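Local coordinates for vacuolar protein sorting-associated protein 54 (Mus musculus, PDB 3N1E) that is a subunit of the GARP complex, here its C-terminal domain, and probably acts in retrograde transport from endosomes to the trans-Golgi network, at residues Lys38-Tyr43 against Ser51-Asn56. Residues are numbered along the deposited sequence; the frame is centred on the assembly and turned at random. Where two conformers were deposited one is given.
Sequences KLLSKY and SPCFRN
Phe54 sets CE1 over one face of the Tyr43 ring, nearer its rim than its middle, 3.4 Å from Tyr43 CZ. The two ring planes are inclined by 40°, an oblique pairing that gives two large apolar surfaces close contact. Cys53, small enough for the place where the backbones come nearest, has SG anti to its backbone N (chi1 176°), which puts the sulfur 3.7 Å from Leu40 CD2 and beside the CB and carbonyl O of Leu39. The same sulfur lies obliquely to the Tyr43 ring, 5.0 Å from the centroid, while Cys53 CB meets Tyr43 CD1. Toward the next turn, Leu39 CD1 touches Asn56 CB at 4.1 Å. The last turn of helix 17-40 and the type I beta turn from Leu40 to Tyr43 pack against the start of helix 52-68 in an all-helical bundle, with Leu40 also reaching Tyr88 and His91 of helix 74-98. Ser51 is the N-cap of helix 52-68: its short side chain lets OG accept from Phe54 N at 3.2 Å, with a nearly straight N-H...O angle of 163°. That oxygen also sits at the edge of the Tyr43 ring, 3.5 Å from CE1. Farther out, Asp115 OD2 hydrogen-bonds both Ser51 OG and Tyr43 OH, tying the buried cap and phenol to helix 107-124.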
loop_
_atom_site.group_PDB
_atom_site.type_symbol
_atom_site.label_atom_id
_atom_site.label_comp_id
_atom_site.label_asym_id
_atom_site.label_seq_id
_atom_site.Cartn_x
_atom_site.Cartn_y
_atom_site.Cartn_z
ATOM N N LYS A 38 9.039 7.199 8.026
ATOM C CA LYS A 38 10.408 7.006 8.514
ATOM C C LYS A 38 11.364 6.744 7.368
ATOM O O LYS A 38 12.413 7.388 7.267
ATOM C CB LYS A 38 10.454 5.839 9.499
ATOM C CG LYS A 38 11.816 5.623 10.084
ATOM C CD LYS A 38 11.830 4.368 10.937
ATOM C CE LYS A 38 13.128 3.598 10.744
ATOM N NZ LYS A 38 14.322 4.465 10.908
ATOM N N LEU A 39 10.971 5.828 6.480
ATOM C CA LEU A 39 11.854 5.417 5.384
ATOM C C LEU A 39 11.973 6.466 4.281
ATOM O O LEU A 39 13.092 6.788 3.856
ATOM C CB LEU A 39 11.430 4.056 4.823
ATOM C CG LEU A 39 11.570 2.846 5.763
ATOM C CD1 LEU A 39 10.932 1.605 5.147
ATOM C CD2 LEU A 39 13.058 2.610 6.111
ATOM N N LEU A 40 10.838 7.000 3.829
ATOM C CA LEU A 40 10.839 7.917 2.688
ATOM C C LEU A 40 11.408 9.303 3.016
ATOM O O LEU A 40 11.870 9.987 2.116
ATOM C CB LEU A 40 9.450 8.009 2.059
ATOM C CG LEU A 40 9.118 6.711 1.319
ATOM C CD1 LEU A 40 7.624 6.616 0.998
ATOM C CD2 LEU A 40 9.953 6.610 0.016
ATOM N N SER A 41 11.398 9.685 4.295
ATOM C CA SER A 41 11.989 10.956 4.740
ATOM C C SER A 41 13.498 10.958 4.541
ATOM O O SER A 41 14.119 12.027 4.525
ATOM C CB SER A 41 11.681 11.222 6.222
ATOM O OG SER A 41 10.304 11.459 6.432
ATOM N N LYS A 42 14.077 9.754 4.448
ATOM C CA LYS A 42 15.529 9.540 4.265
ATOM C C LYS A 42 15.893 9.063 2.848
ATOM O O LYS A 42 17.045 8.747 2.555
ATOM C CB LYS A 42 16.051 8.505 5.274
ATOM C CG LYS A 42 16.068 8.943 6.745
ATOM C CD LYS A 42 16.583 7.809 7.626
ATOM C CE LYS A 42 16.910 8.283 9.053
ATOM N NZ LYS A 42 17.284 7.143 9.960
ATOM N N TYR A 43 14.909 8.980 1.966
ATOM C CA TYR A 43 15.150 8.391 0.647
ATOM C C TYR A 43 16.011 9.302 -0.204
ATOM O O TYR A 43 15.741 10.494 -0.301
ATOM C CB TYR A 43 13.793 8.172 -0.021
ATOM C CG TYR A 43 13.791 7.694 -1.453
ATOM C CD1 TYR A 43 14.486 6.550 -1.842
ATOM C CD2 TYR A 43 13.052 8.374 -2.414
ATOM C CE1 TYR A 43 14.444 6.106 -3.175
ATOM C CE2 TYR A 43 13.009 7.938 -3.748
ATOM C CZ TYR A 43 13.711 6.801 -4.113
ATOM O OH TYR A 43 13.645 6.375 -5.426
ATOM N N SER A 51 16.275 0.534 -4.707
ATOM C CA SER A 51 17.029 1.171 -3.627
ATOM C C SER A 51 16.783 0.420 -2.301
ATOM O O SER A 51 15.776 -0.287 -2.146
ATOM C CB SER A 51 16.560 2.622 -3.480
ATOM O OG SER A 51 15.170 2.634 -3.156
ATOM N N PRO A 52 17.682 0.590 -1.324
ATOM C CA PRO A 52 17.404 -0.035 -0.019
ATOM C C PRO A 52 16.033 0.361 0.561
ATOM O O PRO A 52 15.331 -0.514 1.130
ATOM C CB PRO A 52 18.553 0.486 0.862
ATOM C CG PRO A 52 19.674 0.715 -0.114
ATOM C CD PRO A 52 19.024 1.216 -1.376
ATOM N N CYS A 53 15.648 1.636 0.421
ATOM C CA CYS A 53 14.378 2.129 0.924
ATOM C C CYS A 53 13.236 1.303 0.324
ATOM O O CYS A 53 12.380 0.781 1.050
ATOM C CB CYS A 53 14.192 3.617 0.549
ATOM S SG CYS A 53 12.644 4.286 1.018
ATOM N N PHE A 54 13.239 1.184 -1.002
ATOM C CA PHE A 54 12.148 0.468 -1.681
ATOM C C PHE A 54 12.184 -1.031 -1.423
ATOM O O PHE A 54 11.115 -1.675 -1.347
ATOM C CB PHE A 54 12.133 0.762 -3.181
ATOM C CG PHE A 54 11.495 2.077 -3.543
ATOM C CD1 PHE A 54 11.902 3.274 -2.955
ATOM C CD2 PHE A 54 10.485 2.124 -4.484
ATOM C CE1 PHE A 54 11.280 4.497 -3.301
ATOM C CE2 PHE A 54 9.879 3.349 -4.847
ATOM C CZ PHE A 54 10.297 4.519 -4.255
ATOM N N ARG A 55 13.389 -1.608 -1.260
ATOM C CA ARG A 55 13.444 -3.034 -0.898
ATOM C C ARG A 55 12.756 -3.281 0.444
ATOM O O ARG A 55 12.012 -4.248 0.607
ATOM C CB ARG A 55 14.890 -3.565 -0.846
ATOM C CG ARG A 55 15.566 -3.575 -2.192
ATOM C CD ARG A 55 16.870 -4.414 -2.180
ATOM N NE ARG A 55 17.854 -4.003 -1.168
ATOM C CZ ARG A 55 18.836 -3.098 -1.326
ATOM N NH1 ARG A 55 18.977 -2.367 -2.436
ATOM N NH2 ARG A 55 19.690 -2.904 -0.329
ATOM N N ASN A 56 13.006 -2.377 1.388
ATOM C CA ASN A 56 12.434 -2.518 2.717
ATOM C C ASN A 56 10.935 -2.312 2.711
ATOM O O ASN A 56 10.209 -3.125 3.286
ATOM C CB ASN A 56 13.122 -1.572 3.688
ATOM C CG ASN A 56 14.455 -2.084 4.106
ATOM O OD1 ASN A 56 14.583 -3.248 4.506
ATOM N ND2 ASN A 56 15.472 -1.235 4.015
#